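Local coordinates for antigen TpF1 (Treponema pallidum, PDB 2FJC), which binds ferric iron and, as a mini-ferritin of the Dps family, probably oxidises iron and stores it within a shell of twelve subunits, at residues A61-L72 and D129-I139; V100-F110 and I147-K155. One frame throughout, in Å; residues are numbered along the deposited sequence.

How the interactions relate
Interactions 1 and 2 share helix 130-154, whose N-terminal part packs on helix 44-71 in interaction 1 and whose C-terminal part packs on helix 99-127 in interaction 2. Their centres are 25 Å apart, on opposite sides of the chain's centre, and their nearest atoms stay about 8 Å from each other. Only interaction 1 includes ligands of the ferric ion: Asp-63 and Glu-67 bind the metal from helix 44-71, and His-36 of a neighbouring subunit also binds it. The assembly brings the two regions together, because Trp-148 of the segment 147-155 packs on Leu-70 of a neighbouring subunit, next to that subunit's iron ligands.

Interaction 1 (A61-L72 and D129-I139); sequences AFDTIAERLLQL and DAVTDGIITDI. With FE (Fe (III) ion), chain R.
Ala-61 lies level with Ile-139, and Arg-68 with Thr-132, where helices 61-71 and 130-139 run antiparallel at 168° with their axes 10.6 Å apart. Toward Ala-61 and Ile-139 the contact is mainly apolar. CD1 of Ile-139 meets CD1 of Ile-65 at 3.6 Å and also touches CB of Ala-61, while CG2 of Ile-135 slides past the hydroxyl of Thr-64. The Arg-68 chain leaves its helix with CG opposite the backbone N (chi1 179°), bends at chi2 and lays its methylenes against Ile-135 CD1. Its guanidinium then reaches the start of the facing helix. Arg-68 NE gives an almost straight bond (177°) to Thr-132 OG1 at 2.8 Å, exactly in the guanidinium plane, and Arg-68 NH2 forms a salt bridge with Asp-129 OD1 at 2.8 Å. CG1 of Val-131 sits over the centre of one face of the guanidinium, and Leu-72 CD2 lies toward the rim of the other. Asp-129 is the N-cap of helix 130-139: OD1 also accepts from Thr-132 N at 3.0 Å, on the face opposite the arginine, and OD2 accepts from the Thr-132 hydroxyl. On the far side of helix 61-71, Asp-63 OD2 binds the ferric ion at 2.1 Å. The N-cap carboxylate, the hydroxyl and the arginine thus form one network, which would fix the guanidinium's rotation and probably offset its charge.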
loop_
_atom_site.group_PDB
_atom_site.type_symbol
_atom_site.label_atom_id
_atom_site.label_comp_id
_atom_site.label_asym_id
_atom_site.label_seq_id
_atom_site.Cartn_x
_atom_site.Cartn_y
_atom_site.Cartn_z
ATOM N N ALA B 61 25.114 -3.582 4.842
ATOM C CA ALA B 61 26.136 -3.335 5.853
ATOM C C ALA B 61 27.368 -2.744 5.168
ATOM O O ALA B 61 28.037 -1.860 5.699
ATOM C CB ALA B 61 26.495 -4.628 6.562
ATOM N N PHE B 62 27.653 -3.256 3.979
ATOM C CA PHE B 62 28.768 -2.802 3.157
ATOM C C PHE B 62 28.680 -1.285 2.995
ATOM O O PHE B 62 29.645 -0.553 3.243
ATOM C CB PHE B 62 28.670 -3.477 1.780
ATOM C CG PHE B 62 29.675 -3.002 0.770
ATOM C CD1 PHE B 62 31.007 -3.387 0.852
ATOM C CD2 PHE B 62 29.266 -2.237 -0.318
ATOM C CE1 PHE B 62 31.926 -3.028 -0.139
ATOM C CE2 PHE B 62 30.167 -1.865 -1.319
ATOM C CZ PHE B 62 31.506 -2.264 -1.233
ATOM N N ASP B 63 27.507 -0.815 2.591
ATOM C CA ASP B 63 27.328 0.599 2.375
ATOM C C ASP B 63 27.271 1.450 3.640
ATOM O O ASP B 63 27.866 2.526 3.659
ATOM C CB ASP B 63 26.100 0.860 1.494
ATOM C CG ASP B 63 26.141 2.243 0.839
ATOM O OD1 ASP B 63 27.086 2.525 0.063
ATOM O OD2 ASP B 63 25.231 3.054 1.104
ATOM N N THR B 64 26.596 1.000 4.698
ATOM C CA THR B 64 26.542 1.838 5.895
ATOM C C THR B 64 27.911 1.958 6.569
ATOM O O THR B 64 28.269 3.026 7.060
ATOM C CB THR B 64 25.488 1.362 6.934
ATOM O OG1 THR B 64 25.979 0.223 7.632
ATOM C CG2 THR B 64 24.191 1.004 6.257
ATOM N N ILE B 65 28.687 0.878 6.577
ATOM C CA ILE B 65 30.014 0.925 7.176
ATOM C C ILE B 65 30.950 1.821 6.352
ATOM O O ILE B 65 31.733 2.601 6.905
ATOM C CB ILE B 65 30.616 -0.494 7.312
ATOM C CG1 ILE B 65 29.961 -1.205 8.488
ATOM C CG2 ILE B 65 32.136 -0.424 7.553
ATOM C CD1 ILE B 65 30.476 -2.585 8.705
ATOM N N ALA B 66 30.869 1.712 5.033
ATOM C CA ALA B 66 31.700 2.536 4.170
ATOM C C ALA B 66 31.388 4.010 4.414
ATOM O O ALA B 66 32.281 4.857 4.442
ATOM C CB ALA B 66 31.445 2.195 2.720
ATOM N N GLU B 67 30.110 4.314 4.589
ATOM C CA GLU B 67 29.696 5.684 4.823
ATOM C C GLU B 67 30.119 6.186 6.189
ATOM O O GLU B 67 30.369 7.378 6.363
ATOM C CB GLU B 67 28.188 5.815 4.676
ATOM C CG GLU B 67 27.796 6.617 3.458
ATOM C CD GLU B 67 26.762 5.913 2.609
ATOM O OE1 GLU B 67 25.733 5.469 3.167
ATOM O OE2 GLU B 67 26.980 5.810 1.385
ATOM N N ARG B 68 30.186 5.284 7.163
ATOM C CA ARG B 68 30.604 5.683 8.492
ATOM C C ARG B 68 32.072 6.072 8.398
ATOM O O ARG B 68 32.524 7.042 9.005
ATOM C CB ARG B 68 30.423 4.532 9.482
ATOM C CG ARG B 68 30.868 4.869 10.899
ATOM C CD ARG B 68 30.285 6.197 11.347
ATOM N NE ARG B 68 30.732 6.575 12.685
ATOM C CZ ARG B 68 30.600 7.799 13.187
ATOM N NH1 ARG B 68 30.035 8.754 12.455
ATOM N NH2 ARG B 68 31.042 8.071 14.406
ATOM N N LEU B 69 32.807 5.300 7.611
ATOM C CA LEU B 69 34.215 5.540 7.388
ATOM C C LEU B 69 34.384 6.937 6.781
ATOM O O LEU B 69 35.273 7.698 7.168
ATOM C CB LEU B 69 34.744 4.473 6.442
ATOM C CG LEU B 69 36.236 4.253 6.274
ATOM C CD1 LEU B 69 36.911 4.098 7.619
ATOM C CD2 LEU B 69 36.424 2.993 5.438
ATOM N N LEU B 70 33.523 7.273 5.832
ATOM C CA LEU B 70 33.583 8.582 5.195
ATOM C C LEU B 70 33.330 9.680 6.225
ATOM O O LEU B 70 33.999 10.710 6.230
ATOM C CB LEU B 70 32.540 8.680 4.076
ATOM C CG LEU B 70 32.766 7.741 2.894
ATOM C CD1 LEU B 70 31.605 7.815 1.919
ATOM C CD2 LEU B 70 34.072 8.125 2.221
ATOM N N GLN B 71 32.355 9.450 7.096
ATOM C CA GLN B 71 32.018 10.405 8.129
ATOM C C GLN B 71 33.181 10.633 9.073
ATOM O O GLN B 71 33.371 11.743 9.563
ATOM C CB GLN B 71 30.809 9.916 8.923
ATOM C CG GLN B 71 29.560 9.842 8.106
ATOM C CD GLN B 71 28.496 9.037 8.775
ATOM O OE1 GLN B 71 27.607 8.513 8.112
ATOM N NE2 GLN B 71 28.568 8.929 10.094
ATOM N N LEU B 72 33.957 9.583 9.325
ATOM C CA LEU B 72 35.090 9.687 10.228
ATOM C C LEU B 72 36.272 10.381 9.578
ATOM O O LEU B 72 37.351 10.456 10.161
ATOM C CB LEU B 72 35.498 8.304 10.732
ATOM C CG LEU B 72 34.510 7.672 11.722
ATOM C CD1 LEU B 72 34.962 6.269 12.115
ATOM C CD2 LEU B 72 34.398 8.554 12.947
ATOM N N ASP B 129 32.931 6.282 20.685
ATOM C CA ASP B 129 32.361 6.438 19.347
ATOM C C ASP B 129 31.003 5.721 19.341
ATOM O O ASP B 129 30.851 4.623 18.791
ATOM C CB ASP B 129 33.292 5.830 18.293
ATOM C CG ASP B 129 32.838 6.131 16.869
ATOM O OD1 ASP B 129 31.659 6.518 16.692
ATOM O OD2 ASP B 129 33.659 5.974 15.925
ATOM N N ALA B 130 30.020 6.362 19.965
ATOM C CA ALA B 130 28.674 5.818 20.090
ATOM C C ALA B 130 28.040 5.438 18.753
ATOM O O ALA B 130 27.461 4.355 18.622
ATOM C CB ALA B 130 27.784 6.814 20.843
ATOM N N VAL B 131 28.156 6.314 17.760
ATOM C CA VAL B 131 27.583 6.042 16.448
ATOM C C VAL B 131 28.139 4.764 15.819
ATOM O O VAL B 131 27.383 3.893 15.384
ATOM C CB VAL B 131 27.812 7.218 15.477
ATOM C CG1 VAL B 131 27.455 6.813 14.061
ATOM C CG2 VAL B 131 26.967 8.398 15.901
ATOM N N THR B 132 29.457 4.647 15.759
ATOM C CA THR B 132 30.048 3.452 15.175
ATOM C C THR B 132 29.625 2.229 15.980
ATOM O O THR B 132 29.356 1.167 15.429
ATOM C CB THR B 132 31.574 3.541 15.158
ATOM O OG1 THR B 132 31.968 4.652 14.349
ATOM C CG2 THR B 132 32.178 2.259 14.594
ATOM N N ASP B 133 29.549 2.395 17.290
ATOM C CA ASP B 133 29.155 1.320 18.186
ATOM C C ASP B 133 27.784 0.799 17.764
ATOM O O ASP B 133 27.594 -0.393 17.549
ATOM C CB ASP B 133 29.093 1.860 19.613
ATOM C CG ASP B 133 28.874 0.780 20.648
ATOM O OD1 ASP B 133 28.453 -0.343 20.282
ATOM O OD2 ASP B 133 29.109 1.071 21.846
ATOM N N GLY B 134 26.831 1.715 17.648
ATOM C CA GLY B 134 25.478 1.361 17.257
ATOM C C GLY B 134 25.388 0.724 15.879
ATOM O O GLY B 134 24.637 -0.233 15.667
ATOM N N ILE B 135 26.152 1.250 14.932
ATOM C CA ILE B 135 26.154 0.703 13.595
ATOM C C ILE B 135 26.660 -0.743 13.600
ATOM O O ILE B 135 26.005 -1.633 13.054
ATOM C CB ILE B 135 27.032 1.558 12.647
ATOM C CG1 ILE B 135 26.330 2.890 12.357
ATOM C CG2 ILE B 135 27.330 0.792 11.352
ATOM C CD1 ILE B 135 27.157 3.848 11.510
ATOM N N ILE B 136 27.817 -0.988 14.205
ATOM C CA ILE B 136 28.343 -2.349 14.237
ATOM C C ILE B 136 27.442 -3.281 15.035
ATOM O O ILE B 136 27.197 -4.409 14.620
ATOM C CB ILE B 136 29.788 -2.407 14.814
ATOM C CG1 ILE B 136 30.791 -2.100 13.708
ATOM C CG2 ILE B 136 30.098 -3.787 15.371
ATOM C CD1 ILE B 136 30.710 -0.723 13.223
ATOM N N THR B 137 26.944 -2.812 16.171
ATOM C CA THR B 137 26.072 -3.642 16.993
ATOM C C THR B 137 24.821 -4.086 16.221
ATOM O O THR B 137 24.378 -5.223 16.365
ATOM C CB THR B 137 25.643 -2.898 18.284
ATOM O OG1 THR B 137 26.804 -2.593 19.071
ATOM C CG2 THR B 137 24.700 -3.761 19.104
ATOM N N ASP B 138 24.250 -3.196 15.409
ATOM C CA ASP B 138 23.063 -3.547 14.632
ATOM C C ASP B 138 23.399 -4.684 13.675
ATOM O O ASP B 138 22.623 -5.618 13.498
ATOM C CB ASP B 138 22.545 -2.352 13.824
ATOM C CG ASP B 138 21.778 -1.345 14.678
ATOM O OD1 ASP B 138 21.429 -1.679 15.835
ATOM O OD2 ASP B 138 21.515 -0.221 14.181
ATOM N N ILE B 139 24.560 -4.581 13.047
ATOM C CA ILE B 139 25.024 -5.591 12.117
ATOM C C ILE B 139 25.299 -6.885 12.882
ATOM O O ILE B 139 24.958 -7.968 12.425
ATOM C CB ILE B 139 26.294 -5.110 11.413
ATOM C CG1 ILE B 139 25.951 -3.916 10.515
ATOM C CG2 ILE B 139 26.911 -6.243 10.623
ATOM C CD1 ILE B 139 27.171 -3.214 9.907
HETATM FE FE FE R . 25.061 4.931 0.149
#

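Interaction 2 (V100-F110 and I147-K155)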
loop_
_atom_site.group_PDB
_atom_site.type_symbol
_atom_site.label_atom_id
_atom_site.label_comp_id
_atom_site.label_asym_id
_atom_site.label_seq_id
_atom_site.Cartn_x
_atom_site.Cartn_y
_atom_site.Cartn_z
ATOM N N VAL B 100 24.389 -28.035 1.882
ATOM C CA VAL B 100 24.924 -28.018 3.233
ATOM C C VAL B 100 26.350 -27.492 3.232
ATOM O O VAL B 100 26.777 -26.826 4.162
ATOM C CB VAL B 100 24.909 -29.420 3.898
ATOM C CG1 VAL B 100 23.490 -29.956 3.962
ATOM C CG2 VAL B 100 25.802 -30.360 3.147
ATOM N N SER B 101 27.079 -27.777 2.170
ATOM C CA SER B 101 28.452 -27.331 2.063
ATOM C C SER B 101 28.503 -25.801 1.941
ATOM O O SER B 101 29.342 -25.145 2.573
ATOM C CB SER B 101 29.087 -27.997 0.843
ATOM O OG SER B 101 30.484 -27.870 0.881
ATOM N N ALA B 102 27.605 -25.240 1.131
ATOM C CA ALA B 102 27.546 -23.794 0.934
ATOM C C ALA B 102 27.121 -23.093 2.219
ATOM O O ALA B 102 27.728 -22.104 2.629
ATOM C CB ALA B 102 26.570 -23.447 -0.180
ATOM N N LEU B 103 26.083 -23.608 2.862
ATOM C CA LEU B 103 25.610 -22.993 4.085
ATOM C C LEU B 103 26.666 -23.043 5.189
ATOM O O LEU B 103 26.829 -22.080 5.942
ATOM C CB LEU B 103 24.319 -23.662 4.556
ATOM C CG LEU B 103 23.114 -23.491 3.627
ATOM C CD1 LEU B 103 21.888 -24.117 4.274
ATOM C CD2 LEU B 103 22.887 -22.014 3.329
ATOM N N ALA B 104 27.392 -24.154 5.276
ATOM C CA ALA B 104 28.418 -24.294 6.300
ATOM C C ALA B 104 29.489 -23.242 6.083
ATOM O O ALA B 104 30.042 -22.696 7.035
ATOM C CB ALA B 104 29.035 -25.684 6.257
ATOM N N ARG B 105 29.778 -22.956 4.821
ATOM C CA ARG B 105 30.784 -21.955 4.512
ATOM C C ARG B 105 30.316 -20.534 4.820
ATOM O O ARG B 105 31.099 -19.739 5.343
ATOM C CB ARG B 105 31.235 -22.070 3.054
ATOM C CG ARG B 105 31.929 -23.379 2.782
ATOM C CD ARG B 105 32.385 -23.535 1.352
ATOM N NE ARG B 105 32.720 -24.932 1.089
ATOM C CZ ARG B 105 33.084 -25.412 -0.095
ATOM N NH1 ARG B 105 33.176 -24.609 -1.148
ATOM N NH2 ARG B 105 33.327 -26.707 -0.229
ATOM N N VAL B 106 29.060 -20.196 4.521
ATOM C CA VAL B 106 28.625 -18.839 4.839
ATOM C C VAL B 106 28.543 -18.699 6.361
ATOM O O VAL B 106 28.843 -17.647 6.898
ATOM C CB VAL B 106 27.253 -18.446 4.182
ATOM C CG1 VAL B 106 27.190 -18.965 2.773
ATOM C CG2 VAL B 106 26.094 -18.936 5.007
ATOM N N LYS B 107 28.153 -19.762 7.056
ATOM C CA LYS B 107 28.076 -19.702 8.509
ATOM C C LYS B 107 29.473 -19.384 9.047
ATOM O O LYS B 107 29.639 -18.567 9.953
ATOM C CB LYS B 107 27.593 -21.039 9.081
ATOM C CG LYS B 107 27.551 -21.096 10.604
ATOM C CD LYS B 107 26.881 -22.365 11.090
ATOM C CE LYS B 107 26.715 -22.386 12.600
ATOM N NZ LYS B 107 28.011 -22.574 13.285
ATOM N N ARG B 108 30.474 -20.026 8.463
ATOM C CA ARG B 108 31.856 -19.835 8.870
ATOM C C ARG B 108 32.284 -18.383 8.629
ATOM O O ARG B 108 32.920 -17.760 9.491
ATOM C CB ARG B 108 32.747 -20.801 8.084
ATOM C CG ARG B 108 34.068 -21.166 8.744
ATOM C CD ARG B 108 34.789 -22.270 7.948
ATOM N NE ARG B 108 33.932 -23.441 7.771
ATOM C CZ ARG B 108 33.972 -24.252 6.711
ATOM N NH1 ARG B 108 34.839 -24.022 5.724
ATOM N NH2 ARG B 108 33.128 -25.281 6.624
ATOM N N ASP B 109 31.931 -17.844 7.462
ATOM C CA ASP B 109 32.279 -16.464 7.136
ATOM C C ASP B 109 31.518 -15.473 8.023
ATOM O O ASP B 109 32.052 -14.425 8.409
ATOM C CB ASP B 109 32.004 -16.159 5.657
ATOM C CG ASP B 109 33.015 -16.813 4.724
ATOM O OD1 ASP B 109 34.138 -17.119 5.178
ATOM O OD2 ASP B 109 32.696 -17.012 3.528
ATOM N N PHE B 110 30.277 -15.808 8.348
ATOM C CA PHE B 110 29.477 -14.950 9.205
ATOM C C PHE B 110 30.118 -14.909 10.589
ATOM O O PHE B 110 30.196 -13.856 11.214
ATOM C CB PHE B 110 28.043 -15.472 9.311
ATOM C CG PHE B 110 27.156 -15.078 8.151
ATOM C CD1 PHE B 110 27.628 -14.243 7.137
ATOM C CD2 PHE B 110 25.826 -15.511 8.101
ATOM C CE1 PHE B 110 26.787 -13.844 6.098
ATOM C CE2 PHE B 110 24.979 -15.115 7.063
ATOM C CZ PHE B 110 25.460 -14.282 6.061
ATOM N N ILE B 147 23.585 -16.631 12.040
ATOM C CA ILE B 147 24.494 -17.679 12.470
ATOM C C ILE B 147 23.702 -18.747 13.230
ATOM O O ILE B 147 23.886 -19.952 13.016
ATOM C CB ILE B 147 25.609 -17.086 13.366
ATOM C CG1 ILE B 147 26.537 -16.223 12.506
ATOM C CG2 ILE B 147 26.394 -18.195 14.061
ATOM C CD1 ILE B 147 27.571 -15.450 13.301
ATOM N N TRP B 148 22.811 -18.305 14.113
ATOM C CA TRP B 148 21.991 -19.241 14.866
ATOM C C TRP B 148 21.093 -20.072 13.935
ATOM O O TRP B 148 20.991 -21.290 14.089
ATOM C CB TRP B 148 21.113 -18.503 15.871
ATOM C CG TRP B 148 19.987 -19.341 16.366
ATOM C CD1 TRP B 148 20.081 -20.498 17.080
ATOM C CD2 TRP B 148 18.590 -19.127 16.127
ATOM N NE1 TRP B 148 18.828 -21.022 17.297
ATOM C CE2 TRP B 148 17.896 -20.200 16.722
ATOM C CE3 TRP B 148 17.857 -18.131 15.464
ATOM C CZ2 TRP B 148 16.507 -20.310 16.678
ATOM C CZ3 TRP B 148 16.468 -18.240 15.420
ATOM C CH2 TRP B 148 15.811 -19.325 16.026
ATOM N N MET B 149 20.440 -19.416 12.979
ATOM C CA MET B 149 19.563 -20.139 12.074
ATOM C C MET B 149 20.344 -21.122 11.220
ATOM O O MET B 149 19.916 -22.254 11.041
ATOM C CB MET B 149 18.752 -19.177 11.199
ATOM C CG MET B 149 17.591 -18.516 11.952
ATOM S SD MET B 149 16.292 -17.805 10.893
ATOM C CE MET B 149 16.636 -16.025 11.084
ATOM N N LEU B 150 21.495 -20.706 10.713
ATOM C CA LEU B 150 22.302 -21.594 9.899
ATOM C C LEU B 150 22.717 -22.811 10.725
ATOM O O LEU B 150 22.685 -23.950 10.243
ATOM C CB LEU B 150 23.533 -20.861 9.378
ATOM C CG LEU B 150 23.264 -19.892 8.228
ATOM C CD1 LEU B 150 24.517 -19.091 7.912
ATOM C CD2 LEU B 150 22.809 -20.678 7.004
ATOM N N GLY B 151 23.087 -22.559 11.976
ATOM C CA GLY B 151 23.490 -23.630 12.861
ATOM C C GLY B 151 22.361 -24.611 13.051
ATOM O O GLY B 151 22.573 -25.822 13.057
ATOM N N ALA B 152 21.148 -24.088 13.191
ATOM C CA ALA B 152 19.982 -24.922 13.387
ATOM C C ALA B 152 19.652 -25.745 12.141
ATOM O O ALA B 152 19.240 -26.901 12.251
ATOM C CB ALA B 152 18.791 -24.061 13.794
ATOM N N THR B 153 19.843 -25.168 10.957
ATOM C CA THR B 153 19.522 -25.904 9.742
ATOM C C THR B 153 20.609 -26.927 9.385
ATOM O O THR B 153 20.330 -27.922 8.724
ATOM C CB THR B 153 19.276 -24.957 8.530
ATOM O OG1 THR B 153 20.450 -24.894 7.723
ATOM C CG2 THR B 153 18.938 -23.573 8.973
ATOM N N LEU B 154 21.838 -26.686 9.837
ATOM C CA LEU B 154 22.951 -27.596 9.566
ATOM C C LEU B 154 23.129 -28.673 10.645
ATOM O O LEU B 154 23.820 -29.668 10.434
ATOM C CB LEU B 154 24.252 -26.812 9.423
ATOM C CG LEU B 154 24.358 -25.942 8.176
ATOM C CD1 LEU B 154 25.631 -25.114 8.215
ATOM C CD2 LEU B 154 24.332 -26.831 6.940
ATOM N N LYS B 155 22.502 -28.476 11.798
ATOM C CA LYS B 155 22.603 -29.436 12.894
ATOM C C LYS B 155 22.097 -30.818 12.483
ATOM O O LYS B 155 21.049 -30.954 11.850
ATOM C CB LYS B 155 21.811 -28.926 14.099
ATOM C CG LYS B 155 21.824 -29.839 15.307
ATOM C CD LYS B 155 21.057 -29.193 16.449
ATOM C CE LYS B 155 20.941 -30.103 17.646
ATOM N NZ LYS B 155 20.207 -29.420 18.745
#
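Leu-150, Leu-154 and Lys-107 interlock helices 100-110 and 147-154 as three knobs in holes. Leu-150 enters among Leu-103, Val-106, Lys-107 and Phe-110: its CD1 meets Val-106 CG2 at 3.3 Å, a tight contact, while its CD2 lies against Leu-103 CD2 at 3.9 Å. Leu-150 CD1 also approaches the Phe-110 ring obliquely, 3.8 Å from Phe-110 CD2. One turn further on, Leu-154 rests its two methyls on the backbone of the other helix, with CD1 at 3.5 Å from Ala-104 CA and CD2 at 3.7 Å from Val-100 O. Lys-107 fills the reverse hole, among Ile-147, Leu-150, Gly-151 and Leu-154. Its chain is extended as far as CE (chi1 177°), which carries that atom across the helix surface to 3.5 Å from Gly-151 CA, where no side chain intervenes. A bend at chi4 then turns NZ toward its salt-bridge partner, Glu-111. At the end nearer the middle of the bundle, Ile-147 CG1 meets Phe-110 CB at 3.6 Å.

Outside this layer, Phe-110 makes an edge-to-face contact with Tyr-54 and packs on Leu-28, so its ring links helix 99-127 to helices 44-71 and 8-38. Leu-103 lies on Val-47, and Val-106 touches Tyr-35. Another side of 147-155 meets a neighbouring subunit, where Lys-155 forms a salt bridge with Glu-96 of that subunit and Trp-148 meets its Phe-44 edge-to-face. The two helices run antiparallel with a clear tilt, 150° between their directions and 9.6 Å at closest approach, and form the second hairpin of the four-helix bundle characteristic of ferritins and Dps proteins.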